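Local coordinates for Carboxylesterase/phospholipase family protein (Francisella tularensis subsp. tularensis, PDB 4F21), which is a serine hydrolase of the alpha/beta-hydrolase superfamily that probably cleaves ester bonds, as carboxylesterases and phospholipases of its family do, at residues I110-D122 with I145-L157. Sequence-based numbering, arbitrary orientation.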
ATOM      1  N   ILE A 110      -8.478   2.047 -11.060  1.00 53.76           N
ATOM      2  CA  ILE A 110      -7.857   1.122 -10.119  1.00 49.80           C
ATOM      3  C   ILE A 110      -7.263  -0.079 -10.846  1.00 64.63           C
ATOM      4  O   ILE A 110      -6.044  -0.273 -10.841  1.00 67.26           O
ATOM      5  CB  ILE A 110      -8.870   0.616  -9.074  1.00 38.66           C
ATOM      6  CG1 ILE A 110      -9.570   1.791  -8.395  1.00 32.76           C
ATOM      7  CG2 ILE A 110      -8.183  -0.267  -8.042  1.00 24.27           C
ATOM      8  CD1 ILE A 110     -10.667   1.373  -7.445  1.00 48.71           C
ATOM      9  N   ASN A 111      -8.139  -0.868 -11.472  1.00 53.46           N
ATOM     10  CA  ASN A 111      -7.759  -2.089 -12.185  1.00 41.82           C
ATOM     11  C   ASN A 111      -6.484  -1.953 -13.015  1.00 49.90           C
ATOM     12  O   ASN A 111      -5.501  -2.664 -12.780  1.00 51.46           O
ATOM     13  CB  ASN A 111      -8.909  -2.572 -13.077  1.00 35.20           C
ATOM     14  CG  ASN A 111     -10.058  -3.173 -12.287  1.00 58.57           C
ATOM     15  OD1 ASN A 111     -11.215  -2.796 -12.470  1.00 63.78           O
ATOM     16  ND2 ASN A 111      -9.745  -4.120 -11.409  1.00 72.31           N
ATOM     17  N   SER A 112      -6.505  -1.027 -13.971  1.00 49.42           N
ATOM     18  CA  SER A 112      -5.356  -0.771 -14.832  1.00 33.70           C
ATOM     19  C   SER A 112      -4.105  -0.579 -13.993  1.00 35.28           C
ATOM     20  O   SER A 112      -3.100  -1.266 -14.198  1.00 35.51           O
ATOM     21  CB  SER A 112      -5.602   0.464 -15.703  1.00 52.21           C
ATOM     22  OG  SER A 112      -5.863   1.608 -14.909  1.00 57.77           O
ATOM     23  N   SER A 113      -4.195   0.330 -13.022  1.00 37.64           N
ATOM     24  CA  SER A 113      -3.081   0.623 -12.130  1.00 35.20           C
ATOM     25  C   SER A 113      -2.586  -0.652 -11.463  1.00 45.34           C
ATOM     26  O   SER A 113      -1.378  -0.911 -11.420  1.00 40.94           O
ATOM     27  CB  SER A 113      -3.494   1.641 -11.071  1.00 28.03           C
ATOM     28  OG  SER A 113      -2.390   1.995 -10.262  1.00 27.15           O
ATOM     29  N   ILE A 114      -3.529  -1.458 -10.976  1.00 49.53           N
ATOM     30  CA  ILE A 114      -3.192  -2.729 -10.347  1.00 53.05           C
ATOM     31  C   ILE A 114      -2.343  -3.543 -11.305  1.00 42.87           C
ATOM     32  O   ILE A 114      -1.258  -4.008 -10.942  1.00 62.52           O
ATOM     33  CB  ILE A 114      -4.450  -3.534  -9.968  1.00 91.47           C
ATOM     34  CG1 ILE A 114      -5.217  -2.832  -8.844  1.00120.63           C
ATOM     35  CG2 ILE A 114      -4.078  -4.953  -9.563  1.00 94.83           C
ATOM     36  CD1 ILE A 114      -6.472  -3.559  -8.414  1.00130.39           C
ATOM     37  N   ALA A 115      -2.820  -3.663 -12.543  1.00 23.87           N
ATOM     38  CA  ALA A 115      -2.124  -4.442 -13.558  1.00 45.81           C
ATOM     39  C   ALA A 115      -0.705  -3.926 -13.730  1.00 62.48           C
ATOM     40  O   ALA A 115       0.234  -4.716 -13.876  1.00 50.68           O
ATOM     41  CB  ALA A 115      -2.872  -4.396 -14.878  1.00 49.40           C
ATOM     42  N   LYS A 116      -0.551  -2.601 -13.679  1.00 66.54           N
ATOM     43  CA  LYS A 116       0.766  -1.999 -13.816  1.00 58.96           C
ATOM     44  C   LYS A 116       1.662  -2.609 -12.756  1.00 60.47           C
ATOM     45  O   LYS A 116       2.706  -3.190 -13.074  1.00 58.50           O
ATOM     46  CB  LYS A 116       0.699  -0.478 -13.665  1.00 57.72           C
ATOM     47  CG  LYS A 116      -0.225   0.199 -14.667  1.00 78.26           C
ATOM     48  CD  LYS A 116      -0.395   1.681 -14.368  1.00 85.88           C
ATOM     49  CE  LYS A 116      -1.432   2.315 -15.284  1.00 85.57           C
ATOM     50  NZ  LYS A 116      -1.746   3.717 -14.886  1.00 67.29           N
ATOM     51  N   VAL A 117       1.210  -2.534 -11.504  1.00 60.00           N
ATOM     52  CA  VAL A 117       1.952  -3.111 -10.393  1.00 50.29           C
ATOM     53  C   VAL A 117       2.220  -4.583 -10.676  1.00 27.62           C
ATOM     54  O   VAL A 117       3.344  -5.056 -10.502  1.00 44.23           O
ATOM     55  CB  VAL A 117       1.207  -2.954  -9.049  1.00 50.30           C
ATOM     56  CG1 VAL A 117       1.956  -3.678  -7.936  1.00 41.50           C
ATOM     57  CG2 VAL A 117       1.025  -1.477  -8.706  1.00 28.19           C
ATOM     58  N   ASN A 118       1.201  -5.286 -11.164  1.00 20.48           N
ATOM     59  CA  ASN A 118       1.350  -6.700 -11.475  1.00 25.17           C
ATOM     60  C   ASN A 118       2.497  -6.899 -12.441  1.00 24.28           C
ATOM     61  O   ASN A 118       3.380  -7.729 -12.198  1.00 34.28           O
ATOM     62  CB  ASN A 118       0.056  -7.294 -12.031  1.00 18.39           C
ATOM     63  CG  ASN A 118      -0.749  -8.020 -10.971  1.00 40.18           C
ATOM     64  OD1 ASN A 118      -0.486  -9.183 -10.667  1.00 58.44           O
ATOM     65  ND2 ASN A 118      -1.732  -7.335 -10.399  1.00 37.19           N
ATOM     66  N   LYS A 119       2.511  -6.090 -13.500  1.00 26.73           N
ATOM     67  CA  LYS A 119       3.588  -6.156 -14.476  1.00 35.08           C
ATOM     68  C   LYS A 119       4.915  -5.965 -13.766  1.00 36.13           C
ATOM     69  O   LYS A 119       5.835  -6.766 -13.941  1.00 44.83           O
ATOM     70  CB  LYS A 119       3.408  -5.111 -15.579  1.00 45.67           C
ATOM     71  CG  LYS A 119       2.397  -5.510 -16.640  1.00 48.60           C
ATOM     72  CD  LYS A 119       2.478  -4.601 -17.854  1.00 43.47           C
ATOM     73  CE  LYS A 119       1.623  -5.140 -18.992  1.00100.27           C
ATOM     74  NZ  LYS A 119       1.836  -4.389 -20.263  1.00128.80           N
ATOM     75  N   LEU A 120       4.984  -4.927 -12.931  1.00 40.77           N
ATOM     76  CA  LEU A 120       6.182  -4.647 -12.150  1.00 44.68           C
ATOM     77  C   LEU A 120       6.583  -5.882 -11.356  1.00 62.43           C
ATOM     78  O   LEU A 120       7.754  -6.273 -11.362  1.00 65.59           O
ATOM     79  CB  LEU A 120       5.957  -3.463 -11.206  1.00 76.14           C
ATOM     80  CG  LEU A 120       6.330  -2.064 -11.703  1.00 96.09           C
ATOM     81  CD1 LEU A 120       5.889  -1.008 -10.699  1.00 97.68           C
ATOM     82  CD2 LEU A 120       7.826  -1.968 -11.954  1.00 94.38           C
ATOM     83  N   ILE A 121       5.608  -6.515 -10.705  1.00 58.22           N
ATOM     84  CA  ILE A 121       5.901  -7.708  -9.924  1.00 44.70           C
ATOM     85  C   ILE A 121       6.422  -8.778 -10.868  1.00 41.63           C
ATOM     86  O   ILE A 121       7.456  -9.397 -10.608  1.00 58.07           O
ATOM     87  CB  ILE A 121       4.670  -8.237  -9.168  1.00 49.07           C
ATOM     88  CG1 ILE A 121       4.094  -7.155  -8.254  1.00 32.94           C
ATOM     89  CG2 ILE A 121       5.041  -9.459  -8.349  1.00 56.25           C
ATOM     90  CD1 ILE A 121       2.827  -7.573  -7.554  1.00 22.53           C
ATOM     91  N   ASP A 122       5.729  -8.948 -11.993  1.00 32.07           N
ATOM     92  CA  ASP A 122       6.112  -9.941 -12.987  1.00 48.74           C
ATOM     93  C   ASP A 122       7.501  -9.631 -13.526  1.00 38.32           C
ATOM     94  O   ASP A 122       8.182 -10.510 -14.049  1.00 46.92           O
ATOM     95  CB  ASP A 122       5.102  -9.989 -14.140  1.00 67.76           C
ATOM     96  CG  ASP A 122       3.866 -10.818 -13.813  1.00 55.49           C
ATOM     97  OD1 ASP A 122       3.943 -11.706 -12.934  1.00 28.02           O
ATOM     98  OD2 ASP A 122       2.814 -10.587 -14.450  1.00 38.23           O
ATOM     99  N   ILE A 145      -3.810   0.634  -4.173  1.00 61.69           N
ATOM    100  CA  ILE A 145      -3.298  -0.213  -5.249  1.00 60.66           C
ATOM    101  C   ILE A 145      -2.306  -1.266  -4.743  1.00 51.32           C
ATOM    102  O   ILE A 145      -1.809  -2.085  -5.515  1.00 51.03           O
ATOM    103  CB  ILE A 145      -2.646   0.644  -6.360  1.00 67.03           C
ATOM    104  CG1 ILE A 145      -3.432   1.941  -6.556  1.00 59.55           C
ATOM    105  CG2 ILE A 145      -2.585  -0.115  -7.677  1.00 84.77           C
ATOM    106  CD1 ILE A 145      -4.824   1.738  -7.122  1.00 58.10           C
ATOM    107  N   ALA A 146      -2.026  -1.246  -3.444  1.00 26.44           N
ATOM    108  CA  ALA A 146      -1.111  -2.221  -2.857  1.00 43.85           C
ATOM    109  C   ALA A 146      -1.872  -3.390  -2.248  1.00 41.89           C
ATOM    110  O   ALA A 146      -1.520  -4.555  -2.450  1.00 18.37           O
ATOM    111  CB  ALA A 146      -0.232  -1.560  -1.813  1.00 44.98           C
ATOM    112  N   THR A 147      -2.918  -3.064  -1.495  1.00 51.23           N
ATOM    113  CA  THR A 147      -3.738  -4.072  -0.839  1.00 46.24           C
ATOM    114  C   THR A 147      -4.514  -4.876  -1.874  1.00 45.60           C
ATOM    115  O   THR A 147      -4.271  -6.075  -2.039  1.00 61.94           O
ATOM    116  CB  THR A 147      -4.701  -3.431   0.184  1.00 26.70           C
ATOM    117  OG1 THR A 147      -3.942  -2.841   1.247  1.00 18.73           O
ATOM    118  CG2 THR A 147      -5.634  -4.468   0.770  1.00 21.27           C
ATOM    119  N   TYR A 148      -5.419  -4.196  -2.581  1.00 30.44           N
ATOM    120  CA  TYR A 148      -6.250  -4.802  -3.628  1.00 24.05           C
ATOM    121  C   TYR A 148      -5.461  -5.675  -4.591  1.00 28.31           C
ATOM    122  O   TYR A 148      -5.926  -6.740  -4.991  1.00 59.49           O
ATOM    123  CB  TYR A 148      -6.982  -3.724  -4.431  1.00 44.20           C
ATOM    124  CG  TYR A 148      -8.316  -3.306  -3.852  1.00 48.44           C
ATOM    125  CD1 TYR A 148      -9.126  -4.216  -3.187  1.00 35.92           C
ATOM    126  CD2 TYR A 148      -8.764  -1.999  -3.976  1.00 41.68           C
ATOM    127  CE1 TYR A 148     -10.344  -3.832  -2.659  1.00 39.96           C
ATOM    128  CE2 TYR A 148      -9.975  -1.608  -3.455  1.00 47.82           C
ATOM    129  CZ  TYR A 148     -10.762  -2.527  -2.798  1.00 48.98           C
ATOM    130  OH  TYR A 148     -11.970  -2.130  -2.278  1.00 51.03           O
ATOM    131  N   THR A 149      -4.275  -5.210  -4.970  1.00 33.30           N
ATOM    132  CA  THR A 149      -3.397  -5.983  -5.836  1.00 52.27           C
ATOM    133  C   THR A 149      -3.025  -7.310  -5.183  1.00 56.41           C
ATOM    134  O   THR A 149      -3.291  -8.381  -5.734  1.00 52.76           O
ATOM    135  CB  THR A 149      -2.107  -5.208  -6.164  1.00 42.44           C
ATOM    136  OG1 THR A 149      -2.434  -4.029  -6.912  1.00 18.58           O
ATOM    137  CG2 THR A 149      -1.153  -6.076  -6.973  1.00 27.84           C
ATOM    138  N   ALA A 150      -2.436  -7.228  -3.993  1.00 48.54           N
ATOM    139  CA  ALA A 150      -1.908  -8.409  -3.319  1.00 44.30           C
ATOM    140  C   ALA A 150      -2.987  -9.443  -3.018  1.00 30.04           C
ATOM    141  O   ALA A 150      -2.739 -10.647  -3.091  1.00 30.58           O
ATOM    142  CB  ALA A 150      -1.173  -8.010  -2.051  1.00 65.52           C
ATOM    143  N   ILE A 151      -4.186  -8.973  -2.693  1.00 45.03           N
ATOM    144  CA  ILE A 151      -5.284  -9.877  -2.368  1.00 47.53           C
ATOM    145  C   ILE A 151      -5.993 -10.405  -3.614  1.00 67.14           C
ATOM    146  O   ILE A 151      -6.889 -11.239  -3.511  1.00 81.58           O
ATOM    147  CB  ILE A 151      -6.308  -9.228  -1.415  1.00 34.05           C
ATOM    148  CG1 ILE A 151      -7.092  -8.131  -2.132  1.00 42.79           C
ATOM    149  CG2 ILE A 151      -5.613  -8.677  -0.179  1.00 42.41           C
ATOM    150  CD1 ILE A 151      -8.172  -7.515  -1.274  1.00 41.90           C
ATOM    151  N   THR A 152      -5.589  -9.921  -4.787  1.00 60.77           N
ATOM    152  CA  THR A 152      -6.098 -10.455  -6.049  1.00 45.26           C
ATOM    153  C   THR A 152      -4.946 -11.019  -6.872  1.00 43.92           C
ATOM    154  O   THR A 152      -5.148 -11.601  -7.940  1.00 43.38           O
ATOM    155  CB  THR A 152      -6.840  -9.391  -6.872  1.00 25.67           C
ATOM    156  OG1 THR A 152      -5.946  -8.315  -7.179  1.00 20.61           O
ATOM    157  CG2 THR A 152      -8.037  -8.859  -6.098  1.00 17.59           C
ATOM    158  N   SER A 153      -3.734 -10.830  -6.362  1.00 56.27           N
ATOM    159  CA  SER A 153      -2.539 -11.380  -6.978  1.00 46.92           C
ATOM    160  C   SER A 153      -2.663 -12.892  -7.051  1.00 59.56           C
ATOM    161  O   SER A 153      -2.866 -13.560  -6.038  1.00 77.60           O
ATOM    162  CB  SER A 153      -1.302 -10.995  -6.166  1.00 43.15           C
ATOM    163  OG  SER A 153      -0.127 -11.579  -6.696  1.00 28.63           O
ATOM    164  N   GLN A 154      -2.542 -13.428  -8.260  1.00 52.46           N
ATOM    165  CA  GLN A 154      -2.669 -14.861  -8.482  1.00 44.14           C
ATOM    166  C   GLN A 154      -1.494 -15.627  -7.873  1.00 59.49           C
ATOM    167  O   GLN A 154      -1.519 -16.855  -7.801  1.00 65.55           O
ATOM    168  CB  GLN A 154      -2.774 -15.161  -9.980  1.00 44.45           C
ATOM    169  CG  GLN A 154      -3.100 -13.949 -10.850  1.00 50.88           C
ATOM    170  CD  GLN A 154      -1.868 -13.129 -11.211  1.00 58.22           C
ATOM    171  OE1 GLN A 154      -0.746 -13.466 -10.831  1.00 53.22           O
ATOM    172  NE2 GLN A 154      -2.078 -12.046 -11.952  1.00 48.31           N
ATOM    173  N   ARG A 155      -0.470 -14.898  -7.436  1.00 60.27           N
ATOM    174  CA  ARG A 155       0.720 -15.522  -6.861  1.00 60.93           C
ATOM    175  C   ARG A 155       1.060 -15.028  -5.455  1.00 67.63           C
ATOM    176  O   ARG A 155       0.567 -13.992  -5.006  1.00 65.59           O
ATOM    177  CB  ARG A 155       1.920 -15.362  -7.797  1.00 56.63           C
ATOM    178  CG  ARG A 155       1.822 -14.173  -8.727  1.00 45.56           C
ATOM    179  CD  ARG A 155       2.414 -12.928  -8.108  1.00 54.67           C
ATOM    180  NE  ARG A 155       2.221 -11.772  -8.973  1.00 65.42           N
ATOM    181  CZ  ARG A 155       2.962 -11.513 -10.043  1.00 65.14           C
ATOM    182  NH1 ARG A 155       2.712 -10.437 -10.778  1.00 80.13           N
ATOM    183  NH2 ARG A 155       3.952 -12.329 -10.378  1.00 33.55           N
ATOM    184  N   LYS A 156       1.914 -15.786  -4.773  1.00 59.03           N
ATOM    185  CA  LYS A 156       2.244 -15.536  -3.375  1.00 60.66           C
ATOM    186  C   LYS A 156       3.175 -14.337  -3.203  1.00 64.13           C
ATOM    187  O   LYS A 156       4.339 -14.382  -3.594  1.00 59.78           O
ATOM    188  CB  LYS A 156       2.868 -16.791  -2.751  1.00 45.47           C
ATOM    189  CG  LYS A 156       3.293 -16.624  -1.301  1.00 52.90           C
ATOM    190  CD  LYS A 156       2.100 -16.482  -0.375  1.00 65.78           C
ATOM    191  CE  LYS A 156       2.491 -15.771   0.913  1.00 83.34           C
ATOM    192  NZ  LYS A 156       3.736 -16.329   1.512  1.00 93.47           N
ATOM    193  N   LEU A 157       2.653 -13.268  -2.610  1.00 56.10           N
ATOM    194  CA  LEU A 157       3.439 -12.061  -2.375  1.00 29.20           C
ATOM    195  C   LEU A 157       3.984 -12.001  -0.952  1.00 27.84           C
ATOM    196  O   LEU A 157       3.798 -12.935  -0.174  1.00 42.75           O
ATOM    197  CB  LEU A 157       2.622 -10.812  -2.702  1.00 31.93           C
ATOM    198  CG  LEU A 157       2.373 -10.616  -4.198  1.00 36.78           C
ATOM    199  CD1 LEU A 157       1.507  -9.393  -4.453  1.00 34.15           C
ATOM    200  CD2 LEU A 157       3.699 -10.507  -4.945  1.00 35.56           C
TER
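Two helices of the alpha/beta-hydrolase fold, 111-126 and 144-150, meet where T149 enters as a knob into the hole formed by I114, V117, N118 and I121. The axes of segments 111-122 and 145-150 come within 9.5 Å and cross at -73°. T149 OG1 stands beside its backbone N (chi1 -64°) and donates a hydrogen bond to I145 O of its own helix, which leaves CG2 anti to that N and filling the hole, 4.0 Å from V117 CG1. One turn earlier, I145 CG2 lies 4.0 Å from both I114 CG1 and V117 CG2, and I145 CD1 meets I110 CG2.

Further along the chain the contact becomes polar. I121 CG2 stands over the centre of the R155 guanidinium, 3.4 Å above its plane, and R155 forms a salt bridge to D122, with NH2 2.6 Å from OD1. NH1 also reaches D122 OD1; both bonds to this oxygen are bent and weak, whereas that from NH1 to N118 OD1 is weak because it is long. Beside R155, I121 CG2 and L157 CD2 touch (3.8 Å).

L136 of strand 134-139 underlies V117, T149 and L157, seating both helices on the central sheet, while F173 of helix 170-173 borders I110, I114 and Y148.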